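Local coordinates for DUF3845 domain-containing protein (Bacteroides thetaiotaomicron VPI-5482, PDB 3GF6) that is of unknown function but is a bacterial lipoprotein whose chain folds into an all-beta domain of two antiparallel sheets, at residues A[12-17]-A[159-164]; A[38-43]-A[79-84]; A[55-60]-A[194-199]; A[113-118]-A[177-182]; A[140-145]-A[187-192]. All coordinates share one frame; numbering follows the deposited sequence. Where two conformers were deposited one is given.

Interaction 1: A[12-17]-A[159-164]; sequences DVDIER and GMKLGT
Asp12 holds CG beside its backbone N (chi1 -55°), which sets CG on the side of Gly159-Met160, while Lys161 bends at chi2 (-58°) and its chain lies against the backbone of Asp12 and Val13 and CB of Asp14. Asp12 OD1 accepts the backbone N of selenomethionine Met160 at 2.8 Å, nearly straight (170°) and from above the carboxylate plane. The same OD1 lies 3.4 Å from Gly159 CA, where a side chain would clash, and 3.5 Å from Met160 CG. Lys161 CB rests 3.2 Å from Val13 O, and its CG packs on Asp14 CB at 3.8 Å. Behind this, Gly159 O takes both Leu162 N and Gly163 N, closing the turn that carries the chain from strand 153-158 in one sheet to 163-165 in the other. Asp14 OD1 is bridged by Lys157 instead of Lys161, whose ammonium stays apart. The contact therefore depends on one carboxylate-to-amide bond plus aliphatic lysine packing, and any attraction between Lys161 and Asp14 is probably long-range.

Interaction 2: A[38-43]-A[79-84]; sequences EDYVLD and GKSKLT
Tyr40 reaches across to Ser81 with its hydroxyl, which accepts from two donors of one residue: Ser81 OG donates to Tyr40 OH at 2.8 Å, and Ser81 N donates to the same oxygen at 2.9 Å along a nearly straight line (168°). Tyr40 OH in turn gives its proton to Lys64 O, and Ser81 OG accepts from Lys64 N, which leaves both hydroxyls with a donor and an acceptor role filled. Tyr40 CG stands between the backbone N and the carbonyl carbon (chi1 74°), the crowded position, and the ring continues from there to Ser81. Lys80 CG lies over one face of the ring, with its CB 3.9 Å from Tyr40 CE1. Strand 40-46 belongs to the sheet of strand 203-219, where Tyr40 and Leu42 make backbone hydrogen bonds with Ile209 and Leu207, whereas 82-85 is an edge partner of 56-62 in the other sheet; the contact thus spans a two-sheet beta sandwich, consistent with membership of the C1q/TNF clan. A phenylalanine in place of Tyr40 would probably leave Ser81 N, Ser81 OG and Lys64 O each without the partner described. Further along, Leu42 inserts its CD2 methyl against the backbone, 3.4 Å from Ser81 O and 3.6 Å from Lys82 CA. The same methyl meets Leu83 CB at 4.3 Å.

Interaction 3: A[55-60]-A[194-199]; sequences GKLTFM and INLAGQ
Leu57 and Leu196 form one hydrogen-bonded pair of these antiparallel strands, with Leu196 N to Leu57 O at 2.8 Å and the return bond from Leu57 N to Leu196 O; Phe59 and Ile194 form the next hydrogen-bonded pair, with Thr58 and Asn195 as the non-hydrogen-bonded pair between them. At the far end Gly198 N donates to Gly55 O at 3.0 Å, and the backbone angles of Gly55 would jam a side chain. A single polar side-chain bond is added on the face of Thr58 and Asn195, where Thr58 OG1 donates to Asn195 OD1 at 2.6 Å from above the amide plane. The ND2 of Asn195 is taken by Asp132. Strand 187-198 lies between 56-62 and 129-139 here, one sheet of a beta sandwich, and its other face turns toward strand 203-219 of the second sheet. On that face the packing is apolar: Phe59 CE1 meets Ile194 CD1 at 3.6 Å, Ile194 CB forms an off-centre CH-pi contact with the ring, and Leu196 CD1 comes in at the ring edge, 3.7 Å from Phe59 CE2. Leu57 and Leu196 both reach Trp129, and Phe59 and Leu196 both touch Val205.

Interaction 4: A[113-118]-A[177-182]; sequences AVKLRL and TYDRSD. With EDO (1,2-ethanediol), chain G; EDO (1,2-ethanediol), chain C.
Lys115 NZ meets Asp179 OD1 at 2.7 Å on the syn side of the carboxylate, a salt bridge across two antiparallel strands of one sheet of the beta sandwich. The two side chains run the same way, and the lysine bends at its last torsion (chi4 -72°) to bring NZ to the acid. A water bridges Lys115 NZ, weakly, and Asp179 OD2. An ethanediol, probably from the crystallisation liquor, bonds Leu116 O through O1 and, through O2, donates to Asp179 OD2 at 2.8 Å. Around them Val114 pairs with Arg180 and Leu116 with Tyr178 through backbone bonds, such as Leu116 N to Tyr178 O at 2.8 Å. On the opposite, buried face of the strands Val114 CG1 meets the edge of the Tyr178 ring at CD2, 4.0 Å away, and Leu116 CG rests on Tyr178 CB. Farther out, Leu22 O takes a second bond from Lys115 NZ, Asp175 pairs with Arg117, and Tyr178 OH is hydrogen-bonded to Arg17 O.

Interaction 5: A[140-145]-A[187-192]; sequences SLFQPY and QLYFNL
Gln187 starts the contact with its carbonyl: Gln187 O receives a CA-H...O contact from Ser140 CA at 3.2 Å. Past Leu188, whose side chain turns from the loop, Tyr189 carries the interface. Its CG stands beside the backbone N (chi1 -57°), on the side of the loop, and the ring lies against residues 140-142. Ser140 O lies near the ring plane at the edge, 3.6 Å from Tyr189 CE1, and Leu141 C comes to 3.5 Å from Tyr189 CD1. Phe142 takes one face: its CB sits over the Tyr189 ring, 4.2 Å from the centroid, a CH-pi contact, and its backbone N lies above the rim of that face. The Phe142 ring presents its edge toward the Tyr189 face in an offset edge-to-face pair, planes 78° apart, with the two CD2 atoms of Phe142 and Tyr189 at 3.9 Å. An alanine at Tyr189 would probably open a gap beside Phe142 CB and remove one of the surfaces that fix its ring. Asn191 follows, its amide end beside Phe142 CE2. Residues 140-145 begin the loop between strands 129-139 and 153-158; strand 187-198 bonds to 129-139 at Tyr189 and Asn191, and Phe142 also reaches Met60 on 56-62 and the ring of Phe193.

Overall arrangement
The five contacts spread over both sheets of one beta sandwich. Interactions 3 and 5 share strand 187-198, their centres about 20 Å apart, and meet where Met60 CB packs on Leu192 O. Interaction 4 lies in the other sheet, its centre about 29 Å from that of interaction 3, and faces interaction 5 through Leu116 on Phe190 and Leu118 on Leu192, the packing between sheets. Interaction 2 joins interaction 3 through Thr84 with Met60 and Leu83 on Phe59. Interaction 1 spans the sheets and touches interaction 4. Along the chain, interaction 2 closes before 4 and 5 open, interaction 4 falls within the span of 3, and interaction 1 alternates with 3, 4 and 5, so distant parts are stitched into one compact domain.

Interaction 1: A[12-17]-A[159-164]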
# COMPACT_ATOMS: atom_id res chain seq x y z
N ASP A 12 11.06 2.73 -10.74
CA ASP A 12 9.97 3.16 -11.62
C ASP A 12 9.32 1.95 -12.27
O ASP A 12 9.54 1.62 -13.43
CB ASP A 12 10.47 4.18 -12.64
CG ASP A 12 11.15 5.38 -11.99
OD1 ASP A 12 10.70 5.85 -10.90
OD2 ASP A 12 12.15 5.87 -12.58
N VAL A 13 8.51 1.25 -11.48
CA VAL A 13 7.95 -0.00 -11.88
C VAL A 13 6.44 0.18 -12.05
O VAL A 13 5.80 0.86 -11.26
CB VAL A 13 8.23 -1.10 -10.85
CG1 VAL A 13 7.39 -2.32 -11.13
CG2 VAL A 13 9.69 -1.45 -10.86
N ASP A 14 5.91 -0.43 -13.09
CA ASP A 14 4.47 -0.42 -13.34
C ASP A 14 4.02 -1.80 -13.81
O ASP A 14 4.12 -2.13 -15.02
CB ASP A 14 4.14 0.64 -14.39
CG ASP A 14 2.67 0.88 -14.51
OD1 ASP A 14 1.86 0.11 -13.95
OD2 ASP A 14 2.30 1.87 -15.19
N ILE A 15 3.57 -2.60 -12.85
CA ILE A 15 3.06 -3.96 -13.05
C ILE A 15 1.55 -3.98 -12.82
O ILE A 15 1.08 -3.53 -11.75
CB ILE A 15 3.71 -4.93 -12.01
CG1 ILE A 15 5.20 -5.12 -12.31
CG2 ILE A 15 3.00 -6.29 -11.98
CD1 ILE A 15 6.02 -5.50 -11.08
N GLU A 16 0.79 -4.49 -13.78
CA GLU A 16 -0.65 -4.71 -13.59
C GLU A 16 -1.01 -6.06 -14.17
O GLU A 16 -0.73 -6.30 -15.34
CB GLU A 16 -1.49 -3.63 -14.28
CG GLU A 16 -1.73 -2.39 -13.47
CD GLU A 16 -2.77 -1.46 -14.10
OE1 GLU A 16 -3.89 -1.92 -14.47
OE2 GLU A 16 -2.45 -0.26 -14.23
N ARG A 17 -1.58 -6.93 -13.35
CA ARG A 17 -2.00 -8.24 -13.77
C ARG A 17 -3.49 -8.38 -13.54
O ARG A 17 -4.11 -7.59 -12.79
CB ARG A 17 -1.28 -9.34 -13.00
CG ARG A 17 0.26 -9.22 -12.99
CD ARG A 17 0.85 -10.51 -12.49
NE ARG A 17 2.13 -10.31 -11.81
CZ ARG A 17 3.28 -10.12 -12.42
NH1 ARG A 17 3.37 -10.07 -13.74
NH2 ARG A 17 4.37 -9.99 -11.70
N GLY A 159 7.90 4.67 -7.69
CA GLY A 159 8.69 5.80 -8.20
C GLY A 159 7.82 6.71 -9.04
O GLY A 159 6.67 7.02 -8.66
N MSE A 160 8.33 7.08 -10.21
CA MSE A 160 7.58 7.99 -11.10
C MSE A 160 6.38 7.32 -11.74
O MSE A 160 5.52 8.01 -12.32
CB MSE A 160 8.49 8.59 -12.18
CG MSE A 160 9.73 9.09 -11.65
SE MSE A 160 10.75 9.76 -13.12
CE MSE A 160 10.11 11.54 -12.94
N LYS A 161 6.26 6.00 -11.60
CA LYS A 161 5.02 5.33 -12.00
C LYS A 161 3.93 5.44 -10.93
O LYS A 161 2.77 5.21 -11.22
CB LYS A 161 5.26 3.85 -12.31
CG LYS A 161 6.28 3.59 -13.39
CD LYS A 161 5.91 4.25 -14.68
CE LYS A 161 6.86 3.81 -15.79
NZ LYS A 161 6.37 4.27 -17.11
N LEU A 162 4.30 5.74 -9.69
CA LEU A 162 3.34 5.95 -8.62
C LEU A 162 2.90 7.40 -8.60
O LEU A 162 1.70 7.70 -8.55
CB LEU A 162 3.95 5.59 -7.25
CG LEU A 162 3.10 5.97 -6.02
CD1 LEU A 162 1.75 5.23 -6.08
CD2 LEU A 162 3.88 5.69 -4.74
N GLY A 163 3.85 8.31 -8.64
CA GLY A 163 3.50 9.73 -8.61
C GLY A 163 4.60 10.68 -9.01
O GLY A 163 5.62 10.29 -9.60
N THR A 164 4.37 11.94 -8.66
CA THR A 164 5.24 13.04 -9.03
C THR A 164 6.03 13.49 -7.81
O THR A 164 5.45 13.74 -6.76
CB THR A 164 4.41 14.25 -9.51
OG1 THR A 164 3.57 13.87 -10.61
CG2 THR A 164 5.32 15.37 -9.91

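Interaction 2: A[38-43]-A[79-84]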
# COMPACT_ATOMS: atom_id res chain seq x y z
N GLU A 38 -13.88 12.86 3.34
CA GLU A 38 -12.95 13.98 3.40
C GLU A 38 -11.53 13.43 3.39
O GLU A 38 -11.29 12.22 3.59
CB GLU A 38 -13.19 14.80 4.65
CG GLU A 38 -12.96 14.07 5.91
CD GLU A 38 -13.34 14.90 7.16
OE1 GLU A 38 -13.78 16.05 7.00
OE2 GLU A 38 -13.20 14.39 8.29
N ASP A 39 -10.59 14.34 3.13
CA ASP A 39 -9.18 13.97 3.19
C ASP A 39 -8.78 13.70 4.64
O ASP A 39 -9.35 14.26 5.60
CB ASP A 39 -8.26 15.13 2.77
CG ASP A 39 -8.49 15.63 1.35
OD1 ASP A 39 -9.17 15.02 0.51
OD2 ASP A 39 -7.95 16.72 1.10
N TYR A 40 -7.75 12.90 4.83
CA TYR A 40 -7.14 12.80 6.19
C TYR A 40 -5.63 12.67 6.11
O TYR A 40 -5.09 12.37 5.04
CB TYR A 40 -7.78 11.68 6.99
CG TYR A 40 -7.37 10.27 6.60
CD1 TYR A 40 -6.25 9.68 7.16
CD2 TYR A 40 -8.11 9.55 5.67
CE1 TYR A 40 -5.87 8.42 6.82
CE2 TYR A 40 -7.75 8.28 5.33
CZ TYR A 40 -6.59 7.71 5.89
OH TYR A 40 -6.21 6.43 5.57
N VAL A 41 -4.95 12.93 7.22
CA VAL A 41 -3.50 12.89 7.18
C VAL A 41 -2.93 12.00 8.29
O VAL A 41 -3.17 12.26 9.47
CB VAL A 41 -2.93 14.30 7.28
CG1 VAL A 41 -1.39 14.28 7.28
CG2 VAL A 41 -3.46 15.19 6.10
N LEU A 42 -2.21 10.94 7.91
CA LEU A 42 -1.40 10.19 8.87
C LEU A 42 -0.15 11.05 9.19
O LEU A 42 0.47 11.57 8.26
CB LEU A 42 -1.00 8.84 8.26
CG LEU A 42 0.03 7.97 8.96
CD1 LEU A 42 -0.30 7.68 10.46
CD2 LEU A 42 0.16 6.66 8.12
N ASP A 43 0.23 11.19 10.48
CA ASP A 43 1.34 12.08 10.89
C ASP A 43 2.02 11.36 12.08
O ASP A 43 1.47 11.31 13.17
CB ASP A 43 0.75 13.43 11.31
CG ASP A 43 1.77 14.49 11.57
OD1 ASP A 43 2.94 14.15 11.80
OD2 ASP A 43 1.37 15.69 11.57
N GLY A 79 -10.54 2.25 8.21
CA GLY A 79 -9.92 2.99 9.30
C GLY A 79 -9.00 4.07 8.76
O GLY A 79 -9.20 4.55 7.65
N LYS A 80 -8.03 4.48 9.57
CA LYS A 80 -6.97 5.38 9.12
C LYS A 80 -5.70 4.56 8.86
O LYS A 80 -5.34 3.68 9.65
CB LYS A 80 -6.65 6.51 10.12
CG LYS A 80 -7.79 7.51 10.34
CD LYS A 80 -7.48 8.43 11.52
CE LYS A 80 -8.71 9.13 12.03
NZ LYS A 80 -8.40 10.05 13.17
N SER A 81 -5.05 4.85 7.74
CA SER A 81 -3.74 4.30 7.39
C SER A 81 -2.74 4.51 8.54
O SER A 81 -2.83 5.48 9.30
CB SER A 81 -3.23 4.98 6.11
OG SER A 81 -4.09 4.70 5.02
N LYS A 82 -1.82 3.57 8.69
CA LYS A 82 -0.84 3.63 9.73
C LYS A 82 0.53 3.14 9.22
O LYS A 82 0.62 2.42 8.23
CB LYS A 82 -1.29 2.80 10.92
CG LYS A 82 -1.32 1.36 10.65
CD LYS A 82 -1.71 0.57 11.92
CE LYS A 82 -1.74 -0.90 11.63
NZ LYS A 82 -2.15 -1.70 12.84
N LEU A 83 1.55 3.55 9.92
CA LEU A 83 2.95 3.34 9.55
C LEU A 83 3.61 2.40 10.55
O LEU A 83 3.50 2.58 11.79
CB LEU A 83 3.65 4.70 9.60
CG LEU A 83 5.14 4.86 9.28
CD1 LEU A 83 5.42 6.28 8.82
CD2 LEU A 83 6.12 4.41 10.44
N THR A 84 4.37 1.46 10.03
CA THR A 84 5.03 0.44 10.82
C THR A 84 6.47 0.36 10.37
O THR A 84 6.71 0.18 9.20
CB THR A 84 4.38 -0.96 10.59
OG1 THR A 84 3.02 -0.93 11.01
CG2 THR A 84 5.11 -2.04 11.43

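Interaction 3: A[55-60]-A[194-199]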
# COMPACT_ATOMS: atom_id res chain seq x y z
N GLY A 55 20.48 7.79 9.52
CA GLY A 55 20.50 7.89 8.06
C GLY A 55 19.52 7.05 7.24
O GLY A 55 19.52 7.17 6.02
N LYS A 56 18.74 6.20 7.88
CA LYS A 56 17.83 5.32 7.15
C LYS A 56 16.56 5.00 7.94
O LYS A 56 16.63 4.67 9.12
CB LYS A 56 18.57 4.02 6.83
CG LYS A 56 17.87 3.07 5.90
CD LYS A 56 18.89 1.92 5.65
CE LYS A 56 18.28 0.61 5.24
NZ LYS A 56 19.38 -0.46 5.42
N LEU A 57 15.43 5.12 7.26
CA LEU A 57 14.13 4.73 7.83
C LEU A 57 13.32 3.92 6.81
O LEU A 57 12.82 4.49 5.82
CB LEU A 57 13.36 5.97 8.26
CG LEU A 57 14.01 6.89 9.30
CD1 LEU A 57 13.25 8.23 9.31
CD2 LEU A 57 14.00 6.25 10.68
N THR A 58 13.17 2.63 7.08
CA THR A 58 12.41 1.71 6.21
C THR A 58 11.08 1.42 6.91
O THR A 58 11.06 0.97 8.07
CB THR A 58 13.18 0.44 5.96
OG1 THR A 58 14.51 0.77 5.52
CG2 THR A 58 12.43 -0.39 4.91
N PHE A 59 9.96 1.70 6.22
CA PHE A 59 8.64 1.49 6.82
C PHE A 59 7.59 1.23 5.81
O PHE A 59 7.79 1.49 4.61
CB PHE A 59 8.23 2.65 7.76
CG PHE A 59 8.29 4.00 7.13
CD1 PHE A 59 7.24 4.49 6.36
CD2 PHE A 59 9.40 4.79 7.29
CE1 PHE A 59 7.36 5.77 5.75
CE2 PHE A 59 9.49 6.04 6.71
CZ PHE A 59 8.47 6.53 5.96
N MSE A 60 6.47 0.66 6.28
CA MSE A 60 5.38 0.41 5.40
C MSE A 60 4.08 1.00 5.94
O MSE A 60 3.98 1.32 7.13
CB MSE A 60 5.24 -1.09 5.08
CG MSE A 60 4.90 -1.87 6.24
SE MSE A 60 2.97 -2.18 6.41
CE MSE A 60 3.39 -3.51 7.76
N ILE A 194 8.15 1.88 1.75
CA ILE A 194 8.94 3.11 1.69
C ILE A 194 10.32 2.93 2.32
O ILE A 194 10.47 2.19 3.30
CB ILE A 194 8.19 4.30 2.39
CG1 ILE A 194 6.93 4.64 1.64
CG2 ILE A 194 9.11 5.59 2.46
CD1 ILE A 194 5.88 5.36 2.53
N ASN A 195 11.33 3.61 1.78
CA ASN A 195 12.58 3.77 2.50
C ASN A 195 13.03 5.22 2.35
O ASN A 195 12.97 5.76 1.27
CB ASN A 195 13.70 2.87 1.99
CG ASN A 195 14.97 2.99 2.84
OD1 ASN A 195 14.90 2.90 4.07
ND2 ASN A 195 16.12 3.28 2.19
N LEU A 196 13.40 5.85 3.45
CA LEU A 196 14.02 7.19 3.38
C LEU A 196 15.50 7.12 3.70
O LEU A 196 15.92 6.36 4.57
CB LEU A 196 13.38 8.16 4.38
CG LEU A 196 11.85 8.17 4.48
CD1 LEU A 196 11.37 9.10 5.64
CD2 LEU A 196 11.21 8.56 3.16
N ALA A 197 16.28 7.93 2.99
CA ALA A 197 17.72 8.10 3.25
C ALA A 197 17.92 9.54 3.66
O ALA A 197 17.29 10.45 3.13
CB ALA A 197 18.54 7.73 1.97
N GLY A 198 18.78 9.77 4.67
CA GLY A 198 18.94 11.10 5.23
C GLY A 198 20.12 11.21 6.18
O GLY A 198 21.02 10.37 6.19
N GLN A 199 20.11 12.28 6.96
CA GLN A 199 21.27 12.60 7.82
C GLN A 199 20.98 12.44 9.31
O GLN A 199 21.89 12.57 10.13
CB GLN A 199 21.74 14.03 7.57
CG GLN A 199 21.93 14.43 6.11
CD GLN A 199 22.64 13.37 5.30
OE1 GLN A 199 22.12 12.91 4.27
NE2 GLN A 199 23.81 12.96 5.76

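Interaction 4: A[113-118]-A[177-182]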
# COMPACT_ATOMS: atom_id res chain seq x y z
N ALA A 113 -12.53 -9.56 -8.27
CA ALA A 113 -12.21 -8.36 -9.04
C ALA A 113 -12.04 -7.23 -8.06
O ALA A 113 -12.76 -7.16 -7.06
CB ALA A 113 -13.32 -8.04 -10.06
N VAL A 114 -11.09 -6.33 -8.34
CA VAL A 114 -10.78 -5.20 -7.49
C VAL A 114 -10.91 -3.91 -8.29
O VAL A 114 -10.44 -3.82 -9.43
CB VAL A 114 -9.33 -5.31 -6.88
CG1 VAL A 114 -8.87 -4.02 -6.19
CG2 VAL A 114 -9.26 -6.47 -5.88
N LYS A 115 -11.51 -2.89 -7.67
CA LYS A 115 -11.52 -1.53 -8.20
C LYS A 115 -11.05 -0.64 -7.09
O LYS A 115 -11.60 -0.70 -5.96
CB LYS A 115 -12.95 -1.12 -8.61
CG LYS A 115 -13.58 -2.07 -9.67
CD LYS A 115 -14.98 -1.66 -10.04
CE LYS A 115 -15.55 -2.52 -11.17
NZ LYS A 115 -14.93 -2.23 -12.47
N LEU A 116 -10.01 0.13 -7.37
CA LEU A 116 -9.49 1.02 -6.36
C LEU A 116 -8.96 2.30 -6.93
O LEU A 116 -8.63 2.39 -8.12
CB LEU A 116 -8.42 0.32 -5.49
CG LEU A 116 -7.07 -0.08 -6.11
CD1 LEU A 116 -6.11 1.13 -6.24
CD2 LEU A 116 -6.41 -1.18 -5.29
N ARG A 117 -8.93 3.32 -6.09
CA ARG A 117 -8.20 4.56 -6.38
C ARG A 117 -7.41 4.92 -5.14
O ARG A 117 -7.93 4.84 -4.04
CB ARG A 117 -9.14 5.71 -6.77
CG ARG A 117 -8.42 7.01 -7.14
CD ARG A 117 -9.44 7.98 -7.77
NE ARG A 117 -8.85 9.25 -8.14
CZ ARG A 117 -9.56 10.31 -8.50
NH1 ARG A 117 -10.89 10.23 -8.53
NH2 ARG A 117 -8.95 11.44 -8.81
N LEU A 118 -6.13 5.25 -5.31
CA LEU A 118 -5.27 5.71 -4.23
C LEU A 118 -4.73 7.06 -4.63
O LEU A 118 -3.96 7.17 -5.63
CB LEU A 118 -4.11 4.72 -3.98
CG LEU A 118 -3.06 5.19 -2.97
CD1 LEU A 118 -3.74 5.28 -1.62
CD2 LEU A 118 -1.83 4.24 -2.90
N THR A 177 -5.10 4.31 -10.15
CA THR A 177 -6.28 3.45 -10.12
C THR A 177 -5.93 2.04 -10.59
O THR A 177 -4.95 1.82 -11.32
CB THR A 177 -7.40 3.99 -11.00
OG1 THR A 177 -6.95 4.08 -12.36
CG2 THR A 177 -7.86 5.32 -10.50
N TYR A 178 -6.74 1.08 -10.15
CA TYR A 178 -6.61 -0.32 -10.57
C TYR A 178 -8.01 -0.90 -10.69
O TYR A 178 -8.87 -0.65 -9.84
CB TYR A 178 -5.72 -1.09 -9.58
CG TYR A 178 -5.57 -2.58 -9.85
CD1 TYR A 178 -4.57 -3.08 -10.70
CD2 TYR A 178 -6.44 -3.51 -9.29
CE1 TYR A 178 -4.42 -4.43 -10.92
CE2 TYR A 178 -6.30 -4.90 -9.53
CZ TYR A 178 -5.30 -5.36 -10.36
OH TYR A 178 -5.19 -6.73 -10.58
N ASP A 179 -8.23 -1.63 -11.77
CA ASP A 179 -9.53 -2.18 -12.10
C ASP A 179 -9.38 -3.45 -12.93
O ASP A 179 -9.32 -3.43 -14.16
CB ASP A 179 -10.31 -1.08 -12.83
CG ASP A 179 -11.77 -1.42 -13.08
OD1 ASP A 179 -12.29 -2.50 -12.72
OD2 ASP A 179 -12.42 -0.53 -13.69
N ARG A 180 -9.27 -4.59 -12.25
CA ARG A 180 -8.99 -5.84 -12.94
C ARG A 180 -9.75 -6.96 -12.25
O ARG A 180 -10.37 -6.75 -11.19
CB ARG A 180 -7.49 -6.13 -13.01
CG ARG A 180 -6.64 -5.03 -13.65
CD ARG A 180 -6.82 -4.98 -15.20
NE ARG A 180 -6.04 -6.04 -15.82
CZ ARG A 180 -4.80 -5.92 -16.32
NH1 ARG A 180 -4.13 -4.77 -16.37
NH2 ARG A 180 -4.22 -7.00 -16.81
N SER A 181 -9.76 -8.12 -12.89
CA SER A 181 -10.61 -9.21 -12.51
C SER A 181 -9.87 -10.56 -12.51
O SER A 181 -8.68 -10.61 -12.75
CB SER A 181 -11.78 -9.25 -13.51
OG SER A 181 -11.32 -9.60 -14.81
N ASP A 182 -10.62 -11.64 -12.27
CA ASP A 182 -10.15 -13.02 -12.34
C ASP A 182 -8.97 -13.28 -11.39
O ASP A 182 -8.03 -14.03 -11.73
CB ASP A 182 -9.71 -13.40 -13.77
CG ASP A 182 -10.80 -13.21 -14.80
OD1 ASP A 182 -12.03 -13.32 -14.45
OD2 ASP A 182 -10.42 -12.97 -15.98
C1 EDO G . -10.76 1.90 -10.51
O1 EDO G . -10.63 3.22 -9.99
C2 EDO G . -11.30 2.02 -11.94
O2 EDO G . -12.67 1.62 -11.97
C1 EDO C . -13.09 8.21 -9.65
O1 EDO C . -12.91 7.93 -8.29
C2 EDO C . -14.27 7.42 -10.09
O2 EDO C . -15.34 8.20 -9.60
O HOH W 1 -14.68 -0.24 -14.84

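Interaction 5: A[140-145]-A[187-192]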
# COMPACT_ATOMS: atom_id res chain seq x y z
N SER A 140 -1.27 -11.00 -3.37
CA SER A 140 -1.70 -12.11 -2.49
C SER A 140 -0.58 -12.58 -1.53
O SER A 140 -0.79 -13.54 -0.84
CB SER A 140 -2.25 -13.25 -3.34
OG SER A 140 -1.18 -13.86 -4.02
N LEU A 141 0.59 -11.93 -1.55
CA LEU A 141 1.69 -12.13 -0.60
C LEU A 141 2.11 -10.77 -0.04
O LEU A 141 1.87 -9.75 -0.70
CB LEU A 141 2.90 -12.77 -1.29
CG LEU A 141 2.62 -14.16 -1.87
CD1 LEU A 141 3.82 -14.63 -2.68
CD2 LEU A 141 2.26 -15.16 -0.74
N PHE A 142 2.73 -10.77 1.13
CA PHE A 142 3.28 -9.57 1.74
C PHE A 142 4.74 -9.39 1.36
O PHE A 142 5.57 -10.25 1.61
CB PHE A 142 3.11 -9.62 3.29
CG PHE A 142 3.50 -8.36 3.96
CD1 PHE A 142 4.81 -8.07 4.25
CD2 PHE A 142 2.52 -7.37 4.22
CE1 PHE A 142 5.17 -6.84 4.82
CE2 PHE A 142 2.86 -6.14 4.80
CZ PHE A 142 4.19 -5.88 5.10
N GLN A 143 5.05 -8.23 0.77
CA GLN A 143 6.40 -7.86 0.32
C GLN A 143 7.18 -8.98 -0.42
O GLN A 143 8.33 -9.22 -0.12
CB GLN A 143 7.22 -7.28 1.47
CG GLN A 143 8.29 -6.27 1.01
CD GLN A 143 9.16 -5.73 2.10
OE1 GLN A 143 9.33 -6.33 3.18
NE2 GLN A 143 9.72 -4.59 1.85
N PRO A 144 6.54 -9.64 -1.43
CA PRO A 144 7.33 -10.59 -2.21
C PRO A 144 8.39 -9.84 -3.00
O PRO A 144 8.11 -8.76 -3.52
CB PRO A 144 6.30 -11.20 -3.17
CG PRO A 144 5.28 -10.09 -3.36
CD PRO A 144 5.18 -9.46 -1.98
N TYR A 145 9.60 -10.38 -3.09
CA TYR A 145 10.69 -9.62 -3.71
C TYR A 145 11.57 -10.49 -4.58
O TYR A 145 12.02 -11.56 -4.16
CB TYR A 145 11.55 -8.95 -2.65
CG TYR A 145 12.42 -7.89 -3.26
CD1 TYR A 145 13.73 -8.15 -3.67
CD2 TYR A 145 11.91 -6.62 -3.48
CE1 TYR A 145 14.52 -7.15 -4.25
CE2 TYR A 145 12.70 -5.62 -4.07
CZ TYR A 145 14.00 -5.89 -4.45
OH TYR A 145 14.76 -4.90 -5.02
N GLN A 187 -5.26 -14.51 0.93
CA GLN A 187 -5.24 -13.24 1.61
C GLN A 187 -4.80 -12.17 0.61
O GLN A 187 -3.93 -12.45 -0.21
CB GLN A 187 -4.28 -13.27 2.82
CG GLN A 187 -4.65 -14.33 3.83
CD GLN A 187 -3.62 -14.43 4.95
OE1 GLN A 187 -3.86 -13.93 6.05
NE2 GLN A 187 -2.50 -15.10 4.68
N LEU A 188 -5.42 -10.99 0.69
CA LEU A 188 -5.12 -9.85 -0.18
C LEU A 188 -4.48 -8.72 0.64
O LEU A 188 -5.03 -8.28 1.68
CB LEU A 188 -6.41 -9.36 -0.84
CG LEU A 188 -6.31 -8.31 -1.95
CD1 LEU A 188 -5.62 -8.90 -3.18
CD2 LEU A 188 -7.74 -7.77 -2.30
N TYR A 189 -3.36 -8.22 0.13
CA TYR A 189 -2.57 -7.17 0.78
C TYR A 189 -2.59 -5.90 -0.06
O TYR A 189 -2.47 -5.98 -1.29
CB TYR A 189 -1.12 -7.62 1.00
CG TYR A 189 -1.02 -8.90 1.83
CD1 TYR A 189 -1.10 -10.16 1.23
CD2 TYR A 189 -0.90 -8.84 3.21
CE1 TYR A 189 -1.03 -11.33 1.99
CE2 TYR A 189 -0.81 -10.04 3.98
CZ TYR A 189 -0.91 -11.26 3.37
OH TYR A 189 -0.83 -12.43 4.11
N PHE A 190 -2.73 -4.75 0.60
CA PHE A 190 -2.66 -3.41 -0.06
C PHE A 190 -1.89 -2.48 0.82
O PHE A 190 -2.31 -2.18 1.94
CB PHE A 190 -4.07 -2.93 -0.41
CG PHE A 190 -4.13 -1.67 -1.22
CD1 PHE A 190 -3.29 -1.46 -2.33
CD2 PHE A 190 -5.11 -0.71 -0.93
CE1 PHE A 190 -3.38 -0.27 -3.09
CE2 PHE A 190 -5.19 0.46 -1.66
CZ PHE A 190 -4.32 0.68 -2.74
N ASN A 191 -0.69 -2.11 0.35
CA ASN A 191 0.28 -1.38 1.16
C ASN A 191 1.12 -0.43 0.34
O ASN A 191 1.20 -0.55 -0.89
CB ASN A 191 1.27 -2.31 1.88
CG ASN A 191 0.60 -3.30 2.80
OD1 ASN A 191 0.48 -3.10 4.04
ND2 ASN A 191 0.17 -4.41 2.21
N LEU A 192 1.73 0.53 1.03
CA LEU A 192 2.89 1.25 0.54
C LEU A 192 4.14 0.72 1.24
O LEU A 192 4.13 0.46 2.46
CB LEU A 192 2.82 2.75 0.80
CG LEU A 192 1.67 3.55 0.17
CD1 LEU A 192 1.78 5.04 0.56
CD2 LEU A 192 1.68 3.41 -1.31